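Local coordinates for protein ribulose bisphosphate carboxylase (Hyperthermus butylicus DSM 5456, PDB 6HUN) that probably catalyses the carboxylation of ribulose 1,5-bisphosphate to two molecules of 3-phosphoglycerate, as a magnesium-dependent form III Rubisco, at residues A[88-93]-A[361-366]; A[193-198]-A[228-233]; A[257-262]-A[286-291]. All coordinates share one frame; numbering follows the deposited sequence.

Contact 1: A[88-93]-A[361-366]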
loop_
_atom_site.group_PDB
_atom_site.type_symbol
_atom_site.label_atom_id
_atom_site.label_comp_id
_atom_site.label_asym_id
_atom_site.label_seq_id
_atom_site.Cartn_x
_atom_site.Cartn_y
_atom_site.Cartn_z
ATOM N N ALA A 88 7.678 25.089 2.219
ATOM C CA ALA A 88 9.048 24.651 1.991
ATOM C C ALA A 88 9.962 25.743 2.505
ATOM O O ALA A 88 9.918 26.855 1.981
ATOM C CB ALA A 88 9.328 24.411 0.514
ATOM N N TYR A 89 10.810 25.424 3.480
ATOM C CA TYR A 89 11.579 26.449 4.183
ATOM C C TYR A 89 13.076 26.199 4.124
ATOM O O TYR A 89 13.852 26.962 4.718
ATOM C CB TYR A 89 11.121 26.564 5.649
ATOM C CG TYR A 89 11.466 25.364 6.490
ATOM C CD1 TYR A 89 10.605 24.261 6.540
ATOM C CD2 TYR A 89 12.651 25.305 7.206
ATOM C CE1 TYR A 89 10.922 23.157 7.268
ATOM C CE2 TYR A 89 12.978 24.202 7.942
ATOM C CZ TYR A 89 12.112 23.111 7.957
ATOM O OH TYR A 89 12.424 22.008 8.708
ATOM N N ARG A 90 13.518 25.200 3.374
ATOM C CA ARG A 90 14.916 24.831 3.467
ATOM C C ARG A 90 15.250 23.868 2.361
ATOM O O ARG A 90 14.466 22.944 2.081
ATOM C CB ARG A 90 15.231 24.205 4.824
ATOM C CG ARG A 90 16.676 23.919 5.033
ATOM C CD ARG A 90 16.896 23.352 6.402
ATOM N NE ARG A 90 18.221 22.770 6.504
ATOM C CZ ARG A 90 18.566 21.895 7.433
ATOM N NH1 ARG A 90 17.665 21.472 8.319
ATOM N NH2 ARG A 90 19.790 21.405 7.439
ATOM N N PHE A 91 16.415 24.094 1.753
ATOM C CA PHE A 91 16.894 23.419 0.560
ATOM C C PHE A 91 18.343 22.990 0.754
ATOM O O PHE A 91 19.172 23.754 1.284
ATOM C CB PHE A 91 16.766 24.362 -0.667
ATOM C CG PHE A 91 15.343 24.743 -0.993
ATOM C CD1 PHE A 91 14.662 25.677 -0.222
ATOM C CD2 PHE A 91 14.672 24.136 -2.067
ATOM C CE1 PHE A 91 13.365 26.005 -0.493
ATOM C CE2 PHE A 91 13.371 24.481 -2.368
ATOM C CZ PHE A 91 12.704 25.404 -1.586
ATOM N N HIS A 92 18.665 21.799 0.273
ATOM C CA HIS A 92 20.029 21.291 0.281
ATOM C C HIS A 92 20.295 20.590 -1.040
ATOM O O HIS A 92 19.678 19.561 -1.363
ATOM C CB HIS A 92 20.302 20.369 1.463
ATOM C CG HIS A 92 21.697 19.820 1.484
ATOM N ND1 HIS A 92 22.769 20.525 1.999
ATOM C CD2 HIS A 92 22.204 18.651 1.026
ATOM C CE1 HIS A 92 23.865 19.799 1.888
ATOM N NE2 HIS A 92 23.553 18.656 1.307
ATOM N N ASP A 93 21.229 21.166 -1.816
ATOM C CA ASP A 93 21.580 20.629 -3.129
ATOM C C ASP A 93 22.512 19.422 -2.963
ATOM O O ASP A 93 23.592 19.541 -2.366
ATOM C CB ASP A 93 22.197 21.761 -3.950
ATOM C CG ASP A 93 22.650 21.348 -5.314
ATOM O OD1 ASP A 93 22.647 20.168 -5.666
ATOM O OD2 ASP A 93 23.105 22.261 -6.038
ATOM N N GLY A 361 25.540 16.020 10.956
ATOM C CA GLY A 361 25.690 16.123 9.514
ATOM C C GLY A 361 24.825 15.203 8.686
ATOM O O GLY A 361 24.869 15.280 7.440
ATOM N N ASP A 362 24.065 14.314 9.311
ATOM C CA ASP A 362 23.153 13.456 8.563
ATOM C C ASP A 362 21.871 14.244 8.300
ATOM O O ASP A 362 21.101 14.502 9.227
ATOM C CB ASP A 362 22.876 12.165 9.334
ATOM C CG ASP A 362 21.744 11.343 8.726
ATOM O OD1 ASP A 362 21.470 11.483 7.492
ATOM O OD2 ASP A 362 21.108 10.547 9.492
ATOM N N LEU A 363 21.612 14.594 7.036
ATOM C CA LEU A 363 20.452 15.409 6.695
ATOM C C LEU A 363 19.252 14.574 6.263
ATOM O O LEU A 363 18.161 15.130 6.091
ATOM C CB LEU A 363 20.825 16.413 5.603
ATOM C CG LEU A 363 21.936 17.409 5.972
ATOM C CD1 LEU A 363 22.339 18.160 4.736
ATOM C CD2 LEU A 363 21.423 18.371 7.044
ATOM N N PHE A 364 19.411 13.254 6.138
ATOM C CA PHE A 364 18.368 12.387 5.613
ATOM C C PHE A 364 17.377 11.920 6.679
ATOM O O PHE A 364 16.402 11.240 6.345
ATOM C CB PHE A 364 19.004 11.164 4.961
ATOM C CG PHE A 364 19.630 11.456 3.635
ATOM C CD1 PHE A 364 20.945 11.887 3.565
ATOM C CD2 PHE A 364 18.913 11.275 2.462
ATOM C CE1 PHE A 364 21.538 12.162 2.335
ATOM C CE2 PHE A 364 19.495 11.540 1.233
ATOM C CZ PHE A 364 20.770 12.000 1.144
ATOM N N HIS A 365 17.626 12.240 7.951
ATOM C CA HIS A 365 16.760 11.830 9.041
ATOM C C HIS A 365 16.580 13.037 9.952
ATOM O O HIS A 365 17.402 13.960 9.950
ATOM C CB HIS A 365 17.334 10.639 9.870
ATOM C CG HIS A 365 17.729 9.457 9.043
ATOM N ND1 HIS A 365 19.046 9.157 8.760
ATOM C CD2 HIS A 365 16.985 8.493 8.455
ATOM C CE1 HIS A 365 19.091 8.078 7.994
ATOM N NE2 HIS A 365 17.861 7.641 7.817
ATOM N N LEU A 366 15.524 13.007 10.741
ATOM C CA LEU A 366 15.193 14.120 11.634
ATOM C C LEU A 366 15.227 13.652 13.073
ATOM O O LEU A 366 15.077 12.471 13.363
ATOM C CB LEU A 366 13.788 14.657 11.317
ATOM C CG LEU A 366 13.646 15.284 9.924
ATOM C CD1 LEU A 366 12.213 15.215 9.394
ATOM C CD2 LEU A 366 14.104 16.700 9.991
#
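Leu363 packs against His92 and Arg90, and its two methyl branches divide the work. CD1 stands over the centre of the His92 imidazole, 3.5 Å from the ring centroid and 3° off the ring normal. This is a CH-pi contact made face on, with all five ring atoms almost equally far from the methyl. The His92 ring is placed there because its CG lies anti to the backbone N (chi1 179°). CD2 takes the other partner and comes within 3.5 Å of Arg90 NH2, at an oblique angle to the guanidinium. The Arg90 chain is extended from CG to NE, which carries the charged group out to the leucine. Arg90 also makes a cation-pi contact with Trp102.

The contact joins two domains of the Rubisco large chain. Strand 87-93 is an outer strand of the N-terminal sheet within this chain. Residues 361-366 belong to a loop of the catalytic domain. With alanine at His92, Leu363 CD1 would probably lose the flat ring face it rests on, leaving a gap beside the strand.

Polar bonds shape the loop. Asp362 OD1 accepts from Phe364 N at 3.0 Å, forming an Asx turn around Leu363. Asp362 OD2 uses its syn lone pair to accept from His365 ND1 at 2.6 Å, in the plane of the imidazole. Glu343 bonds the other ring nitrogen, His365 NE2.

Contact 2: A[193-198]-A[228-233]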
loop_
_atom_site.group_PDB
_atom_site.type_symbol
_atom_site.label_atom_id
_atom_site.label_comp_id
_atom_site.label_asym_id
_atom_site.label_seq_id
_atom_site.Cartn_x
_atom_site.Cartn_y
_atom_site.Cartn_z
ATOM N N GLU A 193 8.859 -30.020 16.261
ATOM C CA GLU A 193 10.308 -30.227 16.255
ATOM C C GLU A 193 11.060 -28.911 16.427
ATOM O O GLU A 193 12.080 -28.858 17.135
ATOM C CB GLU A 193 10.728 -30.906 14.957
ATOM C CG GLU A 193 9.724 -31.921 14.483
ATOM C CD GLU A 193 10.343 -32.989 13.614
ATOM O OE1 GLU A 193 10.383 -32.794 12.380
ATOM O OE2 GLU A 193 10.778 -34.023 14.167
ATOM N N ILE A 194 10.567 -27.847 15.780
ATOM C CA ILE A 194 11.166 -26.515 15.893
ATOM C C ILE A 194 11.177 -26.062 17.356
ATOM O O ILE A 194 12.231 -25.755 17.920
ATOM C CB ILE A 194 10.414 -25.524 14.977
ATOM C CG1 ILE A 194 10.767 -25.785 13.500
ATOM C CG2 ILE A 194 10.710 -24.051 15.320
ATOM C CD1 ILE A 194 9.728 -25.298 12.498
ATOM N N LEU A 195 10.002 -26.029 18.002
ATOM C CA LEU A 195 9.940 -25.512 19.371
ATOM C C LEU A 195 10.685 -26.402 20.355
ATOM O O LEU A 195 11.412 -25.898 21.227
ATOM C CB LEU A 195 8.500 -25.374 19.811
ATOM C CG LEU A 195 7.630 -24.512 18.873
ATOM C CD1 LEU A 195 6.275 -24.445 19.488
ATOM C CD2 LEU A 195 8.213 -23.133 18.729
ATOM N N ILE A 196 10.488 -27.721 20.250
ATOM C CA ILE A 196 11.071 -28.672 21.205
ATOM C C ILE A 196 12.583 -28.505 21.358
ATOM O O ILE A 196 13.136 -28.765 22.433
ATOM C CB ILE A 196 10.702 -30.120 20.805
ATOM C CG1 ILE A 196 10.680 -31.014 22.030
ATOM C CG2 ILE A 196 11.673 -30.692 19.754
ATOM C CD1 ILE A 196 9.501 -30.748 22.924
ATOM N N GLY A 197 13.275 -28.070 20.316
ATOM C CA GLY A 197 14.701 -27.914 20.492
ATOM C C GLY A 197 15.192 -26.555 20.946
ATOM O O GLY A 197 16.401 -26.378 21.080
ATOM N N GLY A 198 14.322 -25.570 21.177
ATOM C CA GLY A 198 14.815 -24.295 21.675
ATOM C C GLY A 198 14.357 -23.038 20.932
ATOM O O GLY A 198 14.656 -21.918 21.357
ATOM N N ASP A 228 1.730 -26.517 23.255
ATOM C CA ASP A 228 1.446 -27.033 24.600
ATOM C C ASP A 228 2.362 -28.208 24.963
ATOM O O ASP A 228 2.808 -28.329 26.114
ATOM C CB ASP A 228 -0.042 -27.420 24.684
ATOM C CG ASP A 228 -0.427 -28.033 26.042
ATOM O OD1 ASP A 228 -0.599 -27.276 27.030
ATOM O OD2 ASP A 228 -0.554 -29.275 26.100
ATOM N N ARG A 229 2.629 -29.104 24.016
ATOM C CA ARG A 229 3.577 -30.168 24.285
ATOM C C ARG A 229 4.955 -29.591 24.569
ATOM O O ARG A 229 5.549 -29.871 25.620
ATOM C CB ARG A 229 3.616 -31.142 23.114
ATOM C CG ARG A 229 2.263 -31.781 22.863
ATOM C CD ARG A 229 2.377 -33.299 22.767
ATOM N NE ARG A 229 2.985 -33.700 21.493
ATOM C CZ ARG A 229 4.054 -34.492 21.372
ATOM N NH1 ARG A 229 4.670 -34.965 22.451
ATOM N NH2 ARG A 229 4.523 -34.786 20.157
ATOM N N ALA A 230 5.439 -28.706 23.681
ATOM C CA ALA A 230 6.786 -28.163 23.819
ATOM C C ALA A 230 6.966 -27.364 25.101
ATOM O O ALA A 230 8.047 -27.432 25.706
ATOM C CB ALA A 230 7.161 -27.285 22.616
ATOM N N GLU A 231 5.942 -26.631 25.550
ATOM C CA GLU A 231 6.075 -25.901 26.807
ATOM C C GLU A 231 6.129 -26.868 27.993
ATOM O O GLU A 231 6.817 -26.614 28.987
ATOM C CB GLU A 231 4.916 -24.961 27.001
ATOM C CG GLU A 231 4.946 -23.749 25.975
ATOM C CD GLU A 231 3.703 -22.889 26.064
ATOM O OE1 GLU A 231 2.606 -23.441 26.235
ATOM O OE2 GLU A 231 3.814 -21.656 25.962
ATOM N N LYS A 232 5.370 -27.948 27.908
ATOM C CA LYS A 232 5.312 -28.887 29.034
ATOM C C LYS A 232 6.598 -29.689 29.175
ATOM O O LYS A 232 6.985 -30.060 30.298
ATOM C CB LYS A 232 4.098 -29.783 28.855
ATOM C CG LYS A 232 2.826 -29.136 29.317
ATOM C CD LYS A 232 1.621 -29.927 28.855
ATOM C CE LYS A 232 0.297 -29.282 29.294
ATOM N NZ LYS A 232 -0.878 -29.902 28.638
ATOM N N GLU A 233 7.264 -29.974 28.063
ATOM C CA GLU A 233 8.501 -30.746 28.056
ATOM C C GLU A 233 9.741 -29.891 28.320
ATOM O O GLU A 233 10.656 -30.332 29.012
ATOM C CB GLU A 233 8.620 -31.479 26.720
ATOM C CG GLU A 233 7.307 -32.120 26.330
ATOM C CD GLU A 233 7.454 -33.519 25.793
ATOM O OE1 GLU A 233 7.041 -33.733 24.637
ATOM O OE2 GLU A 233 7.976 -34.402 26.532
#
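Ala230 meets Leu195 and Ile196 where two helices come close. Its CB lies 3.6 Å from Leu195 CB, a contact between the roots of the two side chains. The backbones are near here, with Ile196 CA and Ala230 CA 5.0 Å apart. The small side chain of Ala230 suits so short a separation.

Ile196 reaches across with its long branch. CG1 is anti to the backbone N (chi1 -153°), and the terminal CD1 comes 3.9 Å from Ala230 CA. The same methyl lies 4.0 Å from Glu233 CB, one helical turn further on. CD1 therefore sits against the surface between these two residues. The contact across the segments is apolar, and Glu233 joins it through its aliphatic base.

Farther out, polar groups hold the Glu233 end. Its chain bends at chi2, and OE1 is hydrogen-bonded to Tyr192 OH. OE1 also forms a salt bridge with Arg229 NH1, at 3.5 Å, and Arg229 makes a cation-pi contact with Tyr192. Tyr192 thus ties both charged residues to the helix that carries Ile196.

The first helix ends just beyond the contact. Gly198 N bonds to Leu195 O at 2.9 Å, and positive phi at Gly198 completes a Schellman motif. Lys238 NZ also bonds to Leu195 O.

Helices 184-196 and 216-234 each follow a strand of the parallel barrel and precede the next one. The arrangement is the packing of neighbouring outer helices in a TIM barrel, the catalytic domain of Rubisco.

Contact 3: A[257-262]-A[286-291]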
loop_
_atom_site.group_PDB
_atom_site.type_symbol
_atom_site.label_atom_id
_atom_site.label_comp_id
_atom_site.label_asym_id
_atom_site.label_seq_id
_atom_site.Cartn_x
_atom_site.Cartn_y
_atom_site.Cartn_z
ATOM N N LEU A 257 -9.915 -16.103 17.205
ATOM C CA LEU A 257 -9.548 -17.513 17.368
ATOM C C LEU A 257 -8.155 -17.654 17.977
ATOM O O LEU A 257 -7.927 -18.520 18.830
ATOM C CB LEU A 257 -9.602 -18.240 16.031
ATOM C CG LEU A 257 -10.913 -18.678 15.381
ATOM C CD1 LEU A 257 -10.544 -19.099 13.971
ATOM C CD2 LEU A 257 -11.562 -19.853 16.179
ATOM N N VAL A 258 -7.202 -16.831 17.524
ATOM C CA VAL A 258 -5.865 -16.815 18.139
ATOM C C VAL A 258 -5.972 -16.534 19.636
ATOM O O VAL A 258 -5.359 -17.217 20.474
ATOM C CB VAL A 258 -4.980 -15.761 17.433
ATOM C CG1 VAL A 258 -3.714 -15.509 18.342
ATOM C CG2 VAL A 258 -4.610 -16.262 16.074
ATOM N N ALA A 259 -6.704 -15.486 19.990
ATOM C CA ALA A 259 -6.887 -15.135 21.396
ATOM C C ALA A 259 -7.571 -16.272 22.175
ATOM O O ALA A 259 -7.125 -16.644 23.267
ATOM C CB ALA A 259 -7.715 -13.844 21.491
ATOM N N ASP A 260 -8.656 -16.842 21.625
ATOM C CA ASP A 260 -9.379 -17.905 22.343
ATOM C C ASP A 260 -8.528 -19.141 22.573
ATOM O O ASP A 260 -8.799 -19.896 23.519
ATOM C CB ASP A 260 -10.637 -18.297 21.575
ATOM C CG ASP A 260 -11.667 -17.198 21.596
ATOM O OD1 ASP A 260 -11.493 -16.308 22.466
ATOM O OD2 ASP A 260 -12.626 -17.211 20.786
ATOM N N TYR A 261 -7.532 -19.398 21.713
ATOM C CA TYR A 261 -6.631 -20.530 21.920
ATOM C C TYR A 261 -5.459 -20.197 22.822
ATOM O O TYR A 261 -4.576 -21.045 22.992
ATOM C CB TYR A 261 -6.107 -21.090 20.592
ATOM C CG TYR A 261 -7.063 -22.031 19.882
ATOM C CD1 TYR A 261 -7.181 -23.358 20.249
ATOM C CD2 TYR A 261 -7.853 -21.583 18.863
ATOM C CE1 TYR A 261 -8.055 -24.195 19.594
ATOM C CE2 TYR A 261 -8.708 -22.401 18.210
ATOM C CZ TYR A 261 -8.809 -23.704 18.577
ATOM O OH TYR A 261 -9.695 -24.504 17.907
ATOM N N GLY A 262 -5.474 -19.054 23.495
ATOM C CA GLY A 262 -4.399 -18.787 24.427
ATOM C C GLY A 262 -3.073 -18.412 23.783
ATOM O O GLY A 262 -2.072 -18.370 24.487
ATOM N N GLU A 286 -5.406 -4.597 21.561
ATOM C CA GLU A 286 -5.729 -3.987 22.846
ATOM C C GLU A 286 -6.796 -4.811 23.579
ATOM O O GLU A 286 -6.615 -5.243 24.744
ATOM C CB GLU A 286 -6.201 -2.538 22.587
ATOM C CG GLU A 286 -6.424 -1.674 23.830
ATOM C CD GLU A 286 -5.122 -1.457 24.549
ATOM O OE1 GLU A 286 -4.089 -1.297 23.852
ATOM O OE2 GLU A 286 -5.115 -1.497 25.803
ATOM N N GLU A 287 -7.890 -5.095 22.880
ATOM C CA GLU A 287 -9.017 -5.808 23.483
ATOM C C GLU A 287 -8.598 -7.188 23.998
ATOM O O GLU A 287 -9.030 -7.614 25.076
ATOM C CB GLU A 287 -10.128 -5.940 22.439
ATOM C CG GLU A 287 -11.290 -6.852 22.872
ATOM C CD GLU A 287 -12.419 -6.869 21.832
ATOM O OE1 GLU A 287 -13.505 -7.437 22.132
ATOM O OE2 GLU A 287 -12.193 -6.326 20.718
ATOM N N TYR A 288 -7.760 -7.897 23.240
ATOM C CA TYR A 288 -7.456 -9.299 23.471
ATOM C C TYR A 288 -6.068 -9.508 24.064
ATOM O O TYR A 288 -5.623 -10.663 24.191
ATOM C CB TYR A 288 -7.571 -10.099 22.171
ATOM C CG TYR A 288 -8.955 -10.198 21.552
ATOM C CD1 TYR A 288 -10.024 -10.782 22.225
ATOM C CD2 TYR A 288 -9.157 -9.758 20.241
ATOM C CE1 TYR A 288 -11.286 -10.865 21.597
ATOM C CE2 TYR A 288 -10.364 -9.834 19.634
ATOM C CZ TYR A 288 -11.424 -10.376 20.316
ATOM O OH TYR A 288 -12.605 -10.440 19.644
ATOM N N ASP A 289 -5.351 -8.429 24.385
ATOM C CA ASP A 289 -4.043 -8.519 25.042
ATOM C C ASP A 289 -3.020 -9.327 24.219
ATOM O O ASP A 289 -2.335 -10.228 24.730
ATOM C CB ASP A 289 -4.199 -9.096 26.466
ATOM C CG ASP A 289 -3.025 -8.751 27.379
ATOM O OD1 ASP A 289 -2.493 -7.628 27.296
ATOM O OD2 ASP A 289 -2.623 -9.603 28.215
ATOM N N LEU A 290 -2.835 -8.929 22.936
ATOM C CA LEU A 290 -1.941 -9.603 22.006
ATOM C C LEU A 290 -0.792 -8.670 21.595
ATOM O O LEU A 290 -0.873 -7.446 21.724
ATOM C CB LEU A 290 -2.699 -10.070 20.707
ATOM C CG LEU A 290 -3.968 -10.941 20.863
ATOM C CD1 LEU A 290 -4.724 -11.177 19.571
ATOM C CD2 LEU A 290 -3.587 -12.268 21.579
ATOM N N ALA A 291 0.295 -9.263 21.111
ATOM C CA ALA A 291 1.359 -8.557 20.410
ATOM C C ALA A 291 1.186 -8.791 18.908
ATOM O O ALA A 291 0.631 -9.812 18.478
ATOM C CB ALA A 291 2.751 -9.068 20.877
#
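Two successive helices on the outside of the TIM barrel meet here towards their C-terminal ends, through Ala259 of helix 248-260 and Tyr288, near the end of the next helix. Ala259 CB lies 3.8 Å from Tyr288 CB. It is also 3.9 Å from both CG and CD1 of the same tyrosine, so the methyl rests at the root of the side chain and approaches the ring obliquely. Tyr288 CG is anti to its carbonyl carbon (chi1 -65°), which brings CG and CD1 beside the alanine methyl. Glu287 CG lies 4.1 Å above one face of the Tyr288 ring. Ile255 and Lys256 also touch Tyr288.

Leu290 makes a looser contact from the chain that leads into strand 291-295. Its CD2 is 4.4 Å from Ala259 CB and equally far from Ala259 CA. The Leu290 side chain also packs on Ile255 and on Ile266 of strand 265-269, in the layer between outer helices and barrel strands.

Both segments turn sharply. Gly262 N bonds to Ala259 O at 2.9 Å, and Asn263 N to Val258 O, a Schellman motif with Gly262 at the positive-phi position. Asp289 has positive phi in a second Schellman motif. Its carboxylate forms salt bridges with Lys155 and Lys264, anchoring the second turn. Each turn sends the chain from an outer helix into the next inner strand, the alpha-to-beta connection of a beta/alpha barrel.

Contact 1 joins the N-terminal domain to the catalytic domain, whereas contacts 2 and 3 both lie within the catalytic barrel. The centres of contacts 1 and 2 are about 51 Å apart, those of contacts 1 and 3 about 43 Å. Contact 1 is on the opposite side of the chain's centre from the other two. Contacts 2 and 3 are about 21 Å apart by their centres. They follow in series along the chain, between the two segments of contact 1. Contact 2 pairs helices 184-196 and 216-234, and contact 3 pairs 248-260 with 275-288, four successive outer helices of one barrel. Helix 216-234 also touches segment 257-262, so it bridges the two contacts.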